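Local coordinates for P450 epoxidase (PDB 1Q5D), which belongs to the cytochrome P450 family, carrying a buried haem inside a largely helical fold, at residues L356-G361 and S369-E374; Q132-R137 and E141-V146; A180-V185 and K196-S201. All coordinates share one frame; numbering follows the deposited sequence.

Contact 1: L356-G361 and S369-E374; sequences LAYGRG and SLARLE. With HEM (protoporphyrin IX containing Fe), chain B.
Y358 and A371 face each other across 10.1 Å between their CA atoms, Y358 on the type I turn L356–G359 and A371 on helix 368-385; within that turn, G359 N is hydrogen-bonded to L356 O. The loop leads to C365, the cysteine of the P450 signature, on the haem side opposite the iron-bound water. Y358 spans the gap with its ring. CG lies anti to the carbonyl carbon (chi1 -68°), which carries the ring to that same porphyrin face, where Y358 CE2 comes within 3.5 Å of HEM C3B in an oblique approach. At its far end, Y358 OH meets A371 CB at 4.0 Å and the CG methylene of R372 just beyond. A371 is pressed against a vinyl group, its CB 3.4 Å from HEM CBB, while L370 CD2 reaches the other vinyl at HEM CBC. On the loop side, A357 O sits 3.4 Å from the haem methyl CMA. R360 folds back on the turn: its NH1 donates to G359 O (2.9 Å), and L356 CD2 covers one guanidinium face. The polar end of R372 is turned to a salt bridge with D292 of helix 287-297. Loop and helix thus meet mainly by dispersion at this corner of the haem, the tyrosine ring lying against pyrrole B and the alanine methyl against its vinyl group.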
loop_
_atom_site.group_PDB
_atom_site.type_symbol
_atom_site.label_atom_id
_atom_site.label_comp_id
_atom_site.label_asym_id
_atom_site.label_seq_id
_atom_site.Cartn_x
_atom_site.Cartn_y
_atom_site.Cartn_z
ATOM N N LEU A 356 10.686 -4.995 -5.575
ATOM C CA LEU A 356 10.107 -5.628 -4.370
ATOM C C LEU A 356 8.897 -4.837 -3.841
ATOM O O LEU A 356 8.376 -5.118 -2.747
ATOM C CB LEU A 356 11.155 -5.725 -3.239
ATOM C CG LEU A 356 12.471 -6.459 -3.508
ATOM C CD1 LEU A 356 13.567 -6.052 -2.517
ATOM C CD2 LEU A 356 12.247 -7.947 -3.430
ATOM N N ALA A 357 8.463 -3.865 -4.629
ATOM C CA ALA A 357 7.372 -2.941 -4.275
ATOM C C ALA A 357 6.117 -3.640 -3.727
ATOM O O ALA A 357 5.437 -3.103 -2.844
ATOM C CB ALA A 357 7.035 -2.051 -5.469
ATOM N N TYR A 358 5.820 -4.843 -4.225
ATOM C CA TYR A 358 4.652 -5.589 -3.749
ATOM C C TYR A 358 5.037 -6.766 -2.875
ATOM O O TYR A 358 4.225 -7.668 -2.650
ATOM C CB TYR A 358 3.795 -6.076 -4.917
ATOM C CG TYR A 358 3.111 -4.972 -5.682
ATOM C CD1 TYR A 358 3.664 -4.465 -6.851
ATOM C CD2 TYR A 358 1.899 -4.434 -5.241
ATOM C CE1 TYR A 358 3.033 -3.458 -7.566
ATOM C CE2 TYR A 358 1.267 -3.408 -5.957
ATOM C CZ TYR A 358 1.837 -2.937 -7.114
ATOM O OH TYR A 358 1.219 -1.945 -7.845
ATOM N N GLY A 359 6.281 -6.770 -2.386
ATOM C CA GLY A 359 6.715 -7.780 -1.450
ATOM C C GLY A 359 7.188 -9.075 -2.106
ATOM O O GLY A 359 7.189 -9.184 -3.333
ATOM N N ARG A 360 7.558 -10.042 -1.261
ATOM C CA ARG A 360 8.038 -11.372 -1.671
ATOM C C ARG A 360 7.640 -12.404 -0.632
ATOM O O ARG A 360 7.503 -12.090 0.554
ATOM C CB ARG A 360 9.574 -11.390 -1.773
ATOM C CG ARG A 360 10.143 -10.733 -3.008
ATOM C CD ARG A 360 9.808 -11.436 -4.325
ATOM N NE ARG A 360 10.466 -10.775 -5.452
ATOM C CZ ARG A 360 10.040 -9.672 -6.041
ATOM N NH1 ARG A 360 8.926 -9.061 -5.622
ATOM N NH2 ARG A 360 10.730 -9.149 -7.046
ATOM N N GLY A 361 7.473 -13.648 -1.062
ATOM C CA GLY A 361 7.157 -14.715 -0.134
ATOM C C GLY A 361 5.677 -14.870 0.163
ATOM O O GLY A 361 4.822 -14.412 -0.599
ATOM N N SER A 369 -2.772 -7.312 -8.508
ATOM C CA SER A 369 -3.532 -7.244 -9.762
ATOM C C SER A 369 -4.608 -6.165 -9.758
ATOM O O SER A 369 -4.776 -5.454 -10.744
ATOM C CB SER A 369 -4.159 -8.603 -10.084
ATOM O OG SER A 369 -3.148 -9.492 -10.542
ATOM N N LEU A 370 -5.351 -6.062 -8.655
ATOM C CA LEU A 370 -6.344 -5.006 -8.499
ATOM C C LEU A 370 -5.715 -3.608 -8.579
ATOM O O LEU A 370 -6.203 -2.740 -9.299
ATOM C CB LEU A 370 -7.145 -5.204 -7.209
ATOM C CG LEU A 370 -8.352 -4.282 -6.963
ATOM C CD1 LEU A 370 -9.258 -4.230 -8.186
ATOM C CD2 LEU A 370 -9.126 -4.772 -5.758
ATOM N N ALA A 371 -4.603 -3.408 -7.875
ATOM C CA ALA A 371 -3.891 -2.139 -7.928
ATOM C C ALA A 371 -3.454 -1.769 -9.349
ATOM O O ALA A 371 -3.643 -0.643 -9.802
ATOM C CB ALA A 371 -2.662 -2.192 -6.998
ATOM N N ARG A 372 -2.856 -2.724 -10.053
ATOM C CA ARG A 372 -2.357 -2.434 -11.385
ATOM C C ARG A 372 -3.516 -2.097 -12.311
ATOM O O ARG A 372 -3.409 -1.185 -13.114
ATOM C CB ARG A 372 -1.571 -3.623 -11.946
ATOM C CG ARG A 372 -0.145 -3.778 -11.381
ATOM C CD ARG A 372 0.530 -5.115 -11.786
ATOM N NE ARG A 372 1.911 -5.261 -11.302
ATOM C CZ ARG A 372 2.495 -6.430 -11.049
ATOM N NH1 ARG A 372 1.815 -7.570 -11.220
ATOM N NH2 ARG A 372 3.755 -6.472 -10.596
ATOM N N LEU A 373 -4.622 -2.825 -12.173
ATOM C CA LEU A 373 -5.817 -2.561 -12.994
ATOM C C LEU A 373 -6.378 -1.176 -12.739
ATOM O O LEU A 373 -6.647 -0.409 -13.677
ATOM C CB LEU A 373 -6.900 -3.617 -12.767
ATOM C CG LEU A 373 -8.209 -3.347 -13.546
ATOM C CD1 LEU A 373 -7.943 -3.419 -15.038
ATOM C CD2 LEU A 373 -9.306 -4.323 -13.129
ATOM N N GLU A 374 -6.565 -0.831 -11.466
ATOM C CA GLU A 374 -7.079 0.487 -11.156
ATOM C C GLU A 374 -6.199 1.576 -11.725
ATOM O O GLU A 374 -6.691 2.560 -12.280
ATOM C CB GLU A 374 -7.174 0.700 -9.643
ATOM C CG GLU A 374 -8.099 -0.257 -8.922
ATOM C CD GLU A 374 -8.135 0.057 -7.444
ATOM O OE1 GLU A 374 -8.373 1.240 -7.107
ATOM O OE2 GLU A 374 -7.932 -0.862 -6.631
HETATM C CHA HEM B . 0.664 -6.804 1.661
HETATM C CHB HEM B . 2.257 -3.207 -1.124
HETATM C CHC HEM B . -2.223 -2.622 -2.921
HETATM C CHD HEM B . -3.894 -5.795 0.278
HETATM C C1A HEM B . 1.495 -5.942 0.996
HETATM C C2A HEM B . 2.935 -5.904 1.102
HETATM C C3A HEM B . 3.376 -4.897 0.348
HETATM C C4A HEM B . 2.229 -4.273 -0.268
HETATM C CMA HEM B . 4.861 -4.482 0.156
HETATM C CAA HEM B . 3.792 -6.872 1.952
HETATM C CBA HEM B . 4.158 -6.231 3.294
HETATM C CGA HEM B . 5.081 -7.166 4.058
HETATM O O1A HEM B . 5.399 -6.878 5.254
HETATM O O2A HEM B . 5.489 -8.216 3.484
HETATM C C1B HEM B . 1.174 -2.767 -1.828
HETATM C C2B HEM B . 1.240 -1.716 -2.813
HETATM C C3B HEM B . 0.021 -1.538 -3.295
HETATM C C4B HEM B . -0.877 -2.472 -2.647
HETATM C CMB HEM B . 2.491 -0.894 -3.227
HETATM C CAB HEM B . -0.276 -0.494 -4.385
HETATM C CBB HEM B . -1.503 -0.029 -4.598
HETATM C C1C HEM B . -3.070 -3.452 -2.252
HETATM C C2C HEM B . -4.480 -3.639 -2.517
HETATM C C3C HEM B . -4.931 -4.520 -1.620
HETATM C C4C HEM B . -3.817 -4.920 -0.780
HETATM C CMC HEM B . -5.251 -2.914 -3.653
HETATM C CAC HEM B . -6.342 -5.097 -1.409
HETATM C CBC HEM B . -7.288 -4.946 -2.333
HETATM C C1D HEM B . -2.831 -6.300 0.982
HETATM C C2D HEM B . -2.975 -7.184 2.101
HETATM C C3D HEM B . -1.564 -7.509 2.534
HETATM C C4D HEM B . -0.710 -6.769 1.645
HETATM C CMD HEM B . -4.288 -7.706 2.705
HETATM C CAD HEM B . -1.132 -8.450 3.672
HETATM C CBD HEM B . -0.648 -9.729 2.978
HETATM C CGD HEM B . -0.159 -10.733 3.991
HETATM O O1D HEM B . 0.390 -10.297 5.035
HETATM O O2D HEM B . -0.325 -11.970 3.769
HETATM N NA HEM B . 1.084 -4.935 0.150
HETATM N NB HEM B . -0.139 -3.233 -1.734
HETATM N NC HEM B . -2.713 -4.237 -1.185
HETATM N ND HEM B . -1.487 -6.066 0.743
HETATM FE FE HEM B . -0.781 -4.711 -0.634
HETATM O O HOH W 1 -0.987 -3.155 0.917
#

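Contact 2: Q132-R137 and E141-V146; sequences QLLDAR and EEFDVV
A short helix-to-strand connection brings F143, on strand 143-144 of a small antiparallel sheet, against the C-terminal part of helix 123-137. The strand pairs with 406-412, F143 exchanging backbone hydrogen bonds with V411, and folds back on the helix that precedes it. With CG anti to the backbone N (chi1 -167°), the phenyl ring reaches out from the strand to the helix. It meets R137 with its edge: F143 CE1 lies 3.5 Å from R137 CB, near the ring plane, and F143 CD1 lies 3.7 Å from R137 O. Farther along, F143 CZ touches L134 CD2 at 3.9 Å, the two side chains crossing at about a right angle. Y149 of helix 146-150 packs on both of these residues, and L134 also reaches T381 and I382 of helix 368-385, so the ring closes a small apolar cluster among several helices.

R137 and E142 add a polar margin. The R137 chain bends at its second and third torsions, bringing NH1 to within 3.7 Å of E142 O, which sits at the guanidinium edge; this is too long to count as a hydrogen bond, and E142 O, buried here, has no partner in the model. R137 NH2 lies 5.3 Å from E142 OE2, and the opposite charges probably attract at long range; R137 also makes a long, weak ion pair with D148. D144, the second residue of the strand, caps the turn into helix 146-150: D144 OD2, which also accepts from L409 N, receives V146 N at 2.9 Å from 40° above the carboxylate plane.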
loop_
_atom_site.group_PDB
_atom_site.type_symbol
_atom_site.label_atom_id
_atom_site.label_comp_id
_atom_site.label_asym_id
_atom_site.label_seq_id
_atom_site.Cartn_x
_atom_site.Cartn_y
_atom_site.Cartn_z
ATOM N N GLN A 132 -16.764 9.402 -14.219
ATOM C CA GLN A 132 -17.588 10.347 -13.474
ATOM C C GLN A 132 -16.765 11.372 -12.685
ATOM O O GLN A 132 -17.169 12.529 -12.559
ATOM C CB GLN A 132 -18.633 9.632 -12.601
ATOM C CG GLN A 132 -18.090 8.968 -11.344
ATOM C CD GLN A 132 -19.173 8.292 -10.509
ATOM O OE1 GLN A 132 -18.874 7.436 -9.667
ATOM N NE2 GLN A 132 -20.428 8.674 -10.733
ATOM N N LEU A 133 -15.595 10.963 -12.204
ATOM C CA LEU A 133 -14.703 11.899 -11.520
ATOM C C LEU A 133 -14.202 12.974 -12.483
ATOM O O LEU A 133 -14.184 14.162 -12.151
ATOM C CB LEU A 133 -13.536 11.164 -10.847
ATOM C CG LEU A 133 -13.908 10.311 -9.636
ATOM C CD1 LEU A 133 -12.761 9.359 -9.269
ATOM C CD2 LEU A 133 -14.326 11.182 -8.423
ATOM N N LEU A 134 -13.834 12.559 -13.692
ATOM C CA LEU A 134 -13.328 13.491 -14.696
ATOM C C LEU A 134 -14.421 14.424 -15.232
ATOM O O LEU A 134 -14.175 15.607 -15.463
ATOM C CB LEU A 134 -12.622 12.741 -15.838
ATOM C CG LEU A 134 -11.203 12.226 -15.529
ATOM C CD1 LEU A 134 -10.663 11.357 -16.642
ATOM C CD2 LEU A 134 -10.247 13.388 -15.263
ATOM N N ASP A 135 -15.627 13.897 -15.409
ATOM C CA ASP A 135 -16.764 14.713 -15.830
ATOM C C ASP A 135 -17.151 15.742 -14.770
ATOM O O ASP A 135 -17.449 16.891 -15.089
ATOM C CB ASP A 135 -17.962 13.824 -16.138
ATOM C CG ASP A 135 -17.800 13.067 -17.436
ATOM O OD1 ASP A 135 -18.613 12.157 -17.695
ATOM O OD2 ASP A 135 -16.888 13.312 -18.263
ATOM N N ALA A 136 -17.145 15.315 -13.510
ATOM C CA ALA A 136 -17.512 16.173 -12.388
ATOM C C ALA A 136 -16.613 17.401 -12.196
ATOM O O ALA A 136 -17.069 18.420 -11.687
ATOM C CB ALA A 136 -17.575 15.355 -11.087
ATOM N N ARG A 137 -15.344 17.322 -12.592
ATOM C CA ARG A 137 -14.405 18.383 -12.219
ATOM C C ARG A 137 -13.458 18.895 -13.300
ATOM O O ARG A 137 -12.761 19.888 -13.088
ATOM C CB ARG A 137 -13.601 17.969 -10.982
ATOM C CG ARG A 137 -14.442 17.794 -9.724
ATOM C CD ARG A 137 -13.782 18.305 -8.460
ATOM N NE ARG A 137 -14.105 19.706 -8.204
ATOM C CZ ARG A 137 -13.343 20.736 -8.561
ATOM N NH1 ARG A 137 -12.194 20.541 -9.203
ATOM N NH2 ARG A 137 -13.732 21.969 -8.273
ATOM N N GLU A 141 -10.560 25.570 -13.537
ATOM C CA GLU A 141 -9.223 26.034 -13.870
ATOM C C GLU A 141 -8.208 25.052 -13.287
ATOM O O GLU A 141 -7.239 24.671 -13.949
ATOM C CB GLU A 141 -8.990 27.439 -13.306
ATOM C CG GLU A 141 -8.152 28.347 -14.197
ATOM C CD GLU A 141 -8.876 28.752 -15.472
ATOM O OE1 GLU A 141 -8.218 28.805 -16.539
ATOM O OE2 GLU A 141 -10.101 29.014 -15.410
ATOM N N GLU A 142 -8.462 24.632 -12.049
ATOM C CA GLU A 142 -7.557 23.757 -11.305
ATOM C C GLU A 142 -8.144 22.365 -11.059
ATOM O O GLU A 142 -9.323 22.218 -10.719
ATOM C CB GLU A 142 -7.172 24.405 -9.971
ATOM C CG GLU A 142 -8.359 24.747 -9.077
ATOM C CD GLU A 142 -9.208 25.885 -9.626
ATOM O OE1 GLU A 142 -8.744 27.046 -9.589
ATOM O OE2 GLU A 142 -10.339 25.621 -10.094
ATOM N N PHE A 143 -7.303 21.349 -11.231
ATOM C CA PHE A 143 -7.680 19.967 -10.968
ATOM C C PHE A 143 -6.630 19.326 -10.062
ATOM O O PHE A 143 -5.437 19.310 -10.381
ATOM C CB PHE A 143 -7.804 19.186 -12.283
ATOM C CG PHE A 143 -8.490 17.852 -12.145
ATOM C CD1 PHE A 143 -9.873 17.774 -12.024
ATOM C CD2 PHE A 143 -7.758 16.672 -12.153
ATOM C CE1 PHE A 143 -10.508 16.543 -11.909
ATOM C CE2 PHE A 143 -8.391 15.438 -12.035
ATOM C CZ PHE A 143 -9.759 15.373 -11.907
ATOM N N ASP A 144 -7.083 18.816 -8.924
ATOM C CA ASP A 144 -6.212 18.137 -7.977
ATOM C C ASP A 144 -6.283 16.628 -8.189
ATOM O O ASP A 144 -7.279 15.995 -7.860
ATOM C CB ASP A 144 -6.629 18.477 -6.550
ATOM C CG ASP A 144 -5.684 17.914 -5.515
ATOM O OD1 ASP A 144 -5.766 18.359 -4.349
ATOM O OD2 ASP A 144 -4.836 17.032 -5.768
ATOM N N VAL A 145 -5.208 16.065 -8.727
ATOM C CA VAL A 145 -5.147 14.638 -9.054
ATOM C C VAL A 145 -5.317 13.750 -7.825
ATOM O O VAL A 145 -5.762 12.596 -7.921
ATOM C CB VAL A 145 -3.865 14.313 -9.830
ATOM C CG1 VAL A 145 -3.706 12.794 -10.044
ATOM C CG2 VAL A 145 -3.889 15.051 -11.179
ATOM N N VAL A 146 -4.986 14.291 -6.660
ATOM C CA VAL A 146 -5.290 13.580 -5.439
ATOM C C VAL A 146 -6.763 13.729 -5.069
ATOM O O VAL A 146 -7.534 12.785 -5.224
ATOM C CB VAL A 146 -4.370 13.988 -4.261
ATOM C CG1 VAL A 146 -4.800 13.266 -2.984
ATOM C CG2 VAL A 146 -2.921 13.651 -4.587
#

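Contact 3: A180-V185 and K196-S201; sequences ARALGV and KTLVAS. With EPB (7,11-dihydroxy-8,8,10,12,16-pentamethyl-3-[1-methyl-2-(2-methyl-thiazol-4-yl)vinyl]-4,17-dioxabicyclo[14.1.0]heptadecane-5,9-dione), chain C.
A180 O accepts a short hydrogen bond, 2.6 Å, from hydroxyl O14 of the bound EPB, near the C-terminal end of helix 169-182. G184 N bonds R181 O rather than A180 O, which leaves A180 O to the ligand, and V185 N bonds A182 O to close a type I turn. Around the bond, L183 lays CD1 3.6 Å from EPB N26, beside the thiazole methyl, while the backbone of G184 borders the ligand directly, its CA 3.6 Å from EPB C30. L183 O takes a further hydrogen bond from the hydroxyl of Y80.

On the other side of this helix end lies helix 195-218. The two correspond to the F and G helices of the P450 fold, and here they meet through L198. With CG anti to its carbonyl carbon (chi1 -77°), L198 splits its two methyls between neighbouring residues: CD1 sits 4.0 Å from A182 CA, and CD2 lies equally close to R181 CB, the leucine crossing the arginine side chain at about a right angle. V185 CG2 adds a looser touch on L198 CD1, at 4.4 Å. The R181 chain runs on extended from CG to NE, past the leucine, into a salt bridge with D192 in the segment joining the helices. The helix end is thus two-sided: A180, L183 and G184 face the ligand, while the same short piece of chain packs on helix 195-218 through apolar contacts to L198.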
loop_
_atom_site.group_PDB
_atom_site.type_symbol
_atom_site.label_atom_id
_atom_site.label_comp_id
_atom_site.label_asym_id
_atom_site.label_seq_id
_atom_site.Cartn_x
_atom_site.Cartn_y
_atom_site.Cartn_z
ATOM N N ALA A 180 -5.068 2.178 8.829
ATOM C CA ALA A 180 -3.663 2.048 8.441
ATOM C C ALA A 180 -2.738 2.881 9.349
ATOM O O ALA A 180 -1.669 2.393 9.778
ATOM C CB ALA A 180 -3.476 2.390 6.972
ATOM N N ARG A 181 -3.158 4.109 9.662
ATOM C CA ARG A 181 -2.435 4.976 10.609
ATOM C C ARG A 181 -2.484 4.448 12.040
ATOM O O ARG A 181 -1.472 4.466 12.754
ATOM C CB ARG A 181 -3.033 6.385 10.618
ATOM C CG ARG A 181 -2.684 7.255 9.426
ATOM C CD ARG A 181 -3.403 8.599 9.449
ATOM N NE ARG A 181 -2.715 9.631 8.689
ATOM C CZ ARG A 181 -3.173 10.134 7.552
ATOM N NH1 ARG A 181 -4.316 9.685 7.034
ATOM N NH2 ARG A 181 -2.485 11.070 6.920
ATOM N N ALA A 182 -3.667 4.012 12.471
ATOM C CA ALA A 182 -3.852 3.557 13.845
ATOM C C ALA A 182 -2.994 2.335 14.139
ATOM O O ALA A 182 -2.505 2.156 15.259
ATOM C CB ALA A 182 -5.326 3.246 14.127
ATOM N N LEU A 183 -2.838 1.474 13.139
ATOM C CA LEU A 183 -2.011 0.284 13.305
ATOM C C LEU A 183 -0.552 0.657 13.562
ATOM O O LEU A 183 0.249 -0.179 13.993
ATOM C CB LEU A 183 -2.117 -0.625 12.067
ATOM C CG LEU A 183 -3.400 -1.459 11.993
ATOM C CD1 LEU A 183 -3.459 -2.242 10.663
ATOM C CD2 LEU A 183 -3.593 -2.389 13.191
ATOM N N GLY A 184 -0.201 1.905 13.295
ATOM C CA GLY A 184 1.157 2.361 13.551
ATOM C C GLY A 184 1.407 2.892 14.958
ATOM O O GLY A 184 2.566 3.114 15.331
ATOM N N VAL A 185 0.336 3.123 15.719
ATOM C CA VAL A 185 0.449 3.714 17.061
ATOM C C VAL A 185 1.119 2.715 17.975
ATOM O O VAL A 185 0.621 1.604 18.179
ATOM C CB VAL A 185 -0.929 4.120 17.658
ATOM C CG1 VAL A 185 -0.778 4.599 19.128
ATOM C CG2 VAL A 185 -1.584 5.213 16.825
ATOM N N LYS A 196 -8.265 10.247 19.071
ATOM C CA LYS A 196 -9.728 10.171 19.146
ATOM C C LYS A 196 -10.367 10.073 17.761
ATOM O O LYS A 196 -11.304 9.310 17.554
ATOM C CB LYS A 196 -10.309 11.385 19.887
ATOM C CG LYS A 196 -9.963 11.449 21.387
ATOM C CD LYS A 196 -11.029 10.820 22.274
ATOM C CE LYS A 196 -10.552 10.734 23.717
ATOM N NZ LYS A 196 -11.329 11.637 24.625
ATOM N N THR A 197 -9.862 10.864 16.828
ATOM C CA THR A 197 -10.400 10.883 15.475
ATOM C C THR A 197 -10.151 9.532 14.806
ATOM O O THR A 197 -11.048 8.965 14.187
ATOM C CB THR A 197 -9.740 12.007 14.664
ATOM O OG1 THR A 197 -9.915 13.252 15.352
ATOM C CG2 THR A 197 -10.483 12.225 13.357
ATOM N N LEU A 198 -8.926 9.035 14.944
ATOM C CA LEU A 198 -8.531 7.737 14.417
ATOM C C LEU A 198 -9.439 6.644 14.952
ATOM O O LEU A 198 -9.951 5.819 14.194
ATOM C CB LEU A 198 -7.084 7.410 14.818
ATOM C CG LEU A 198 -5.930 8.082 14.072
ATOM C CD1 LEU A 198 -4.630 7.418 14.513
ATOM C CD2 LEU A 198 -6.119 7.972 12.573
ATOM N N VAL A 199 -9.628 6.633 16.272
ATOM C CA VAL A 199 -10.421 5.596 16.911
ATOM C C VAL A 199 -11.903 5.682 16.504
ATOM O O VAL A 199 -12.571 4.654 16.339
ATOM C CB VAL A 199 -10.243 5.623 18.453
ATOM C CG1 VAL A 199 -11.264 4.723 19.146
ATOM C CG2 VAL A 199 -8.828 5.209 18.824
ATOM N N ALA A 200 -12.405 6.902 16.315
ATOM C CA ALA A 200 -13.787 7.070 15.884
ATOM C C ALA A 200 -13.997 6.429 14.509
ATOM O O ALA A 200 -14.906 5.628 14.330
ATOM C CB ALA A 200 -14.161 8.547 15.836
ATOM N N SER A 201 -13.161 6.804 13.543
ATOM C CA SER A 201 -13.217 6.243 12.188
ATOM C C SER A 201 -13.074 4.724 12.181
ATOM O O SER A 201 -13.761 4.032 11.423
ATOM C CB SER A 201 -12.130 6.861 11.310
ATOM O OG SER A 201 -12.273 8.262 11.238
HETATM O O16 EPB C . -0.830 1.168 5.376
HETATM C C51 EPB C . 2.530 -0.322 2.262
HETATM O O41 EPB C . 0.680 -2.194 1.728
HETATM C C5 EPB C . 1.679 -1.519 2.481
HETATM C C4 EPB C . 0.121 -1.630 2.921
HETATM C C16 EPB C . -0.163 0.442 6.015
HETATM O O1 EPB C . -0.181 -0.943 5.959
HETATM C C2 EPB C . -1.154 -1.731 5.052
HETATM C C3 EPB C . -0.291 -2.507 3.980
HETATM C C20 EPB C . -1.860 -2.692 6.091
HETATM C C21 EPB C . -2.807 -1.925 7.001
HETATM C C22 EPB C . -1.644 -4.039 6.133
HETATM C C23 EPB C . -2.144 -5.095 7.013
HETATM N N26 EPB C . -2.372 -4.804 8.347
HETATM C C25 EPB C . -2.809 -5.899 9.021
HETATM C C27 EPB C . -3.130 -5.776 10.460
HETATM C C24 EPB C . -2.364 -6.381 6.691
HETATM S S1 EPB C . -2.905 -7.261 8.056
HETATM C C15 EPB C . 0.856 1.006 7.039
HETATM C C14 EPB C . 0.897 0.265 8.450
HETATM O O14 EPB C . -0.459 0.278 8.864
HETATM C C13 EPB C . 1.960 0.840 9.542
HETATM C C29 EPB C . 1.557 2.315 9.891
HETATM C C30 EPB C . 1.828 0.065 10.851
HETATM C C12 EPB C . 3.484 0.861 8.959
HETATM O O12 EPB C . 4.129 1.953 8.861
HETATM C C11 EPB C . 4.283 -0.410 8.470
HETATM C C28 EPB C . 5.652 -0.310 9.187
HETATM C C10 EPB C . 4.026 -0.565 7.001
HETATM O O10 EPB C . 4.740 0.469 6.254
HETATM C C9 EPB C . 4.515 -1.950 6.624
HETATM C C91 EPB C . 3.713 -2.946 7.318
HETATM C C8 EPB C . 4.282 -2.346 5.207
HETATM C C7 EPB C . 3.454 -1.324 4.325
HETATM C C6 EPB C . 2.259 -2.307 3.841
#

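Along the chain contact 2 comes first, then contact 3, then contact 1, each closing before the next opens. Their centres lie 25 to 29 Å apart and none touches another; the nearest atoms are about 9 Å apart between contacts 1 and 2. Helix 368-385 joins those two: it carries 369-374 beside the haem and passes helix 123-137 farther along. Contact 1 lies on the haem face away from the water, and contact 3 on the EPB wall over the water-bearing side. Two contacts thus frame the haem and EPB sites from opposite haem faces, while contact 2, about 23 Å from the chain centre, belongs to the outer part of the fold.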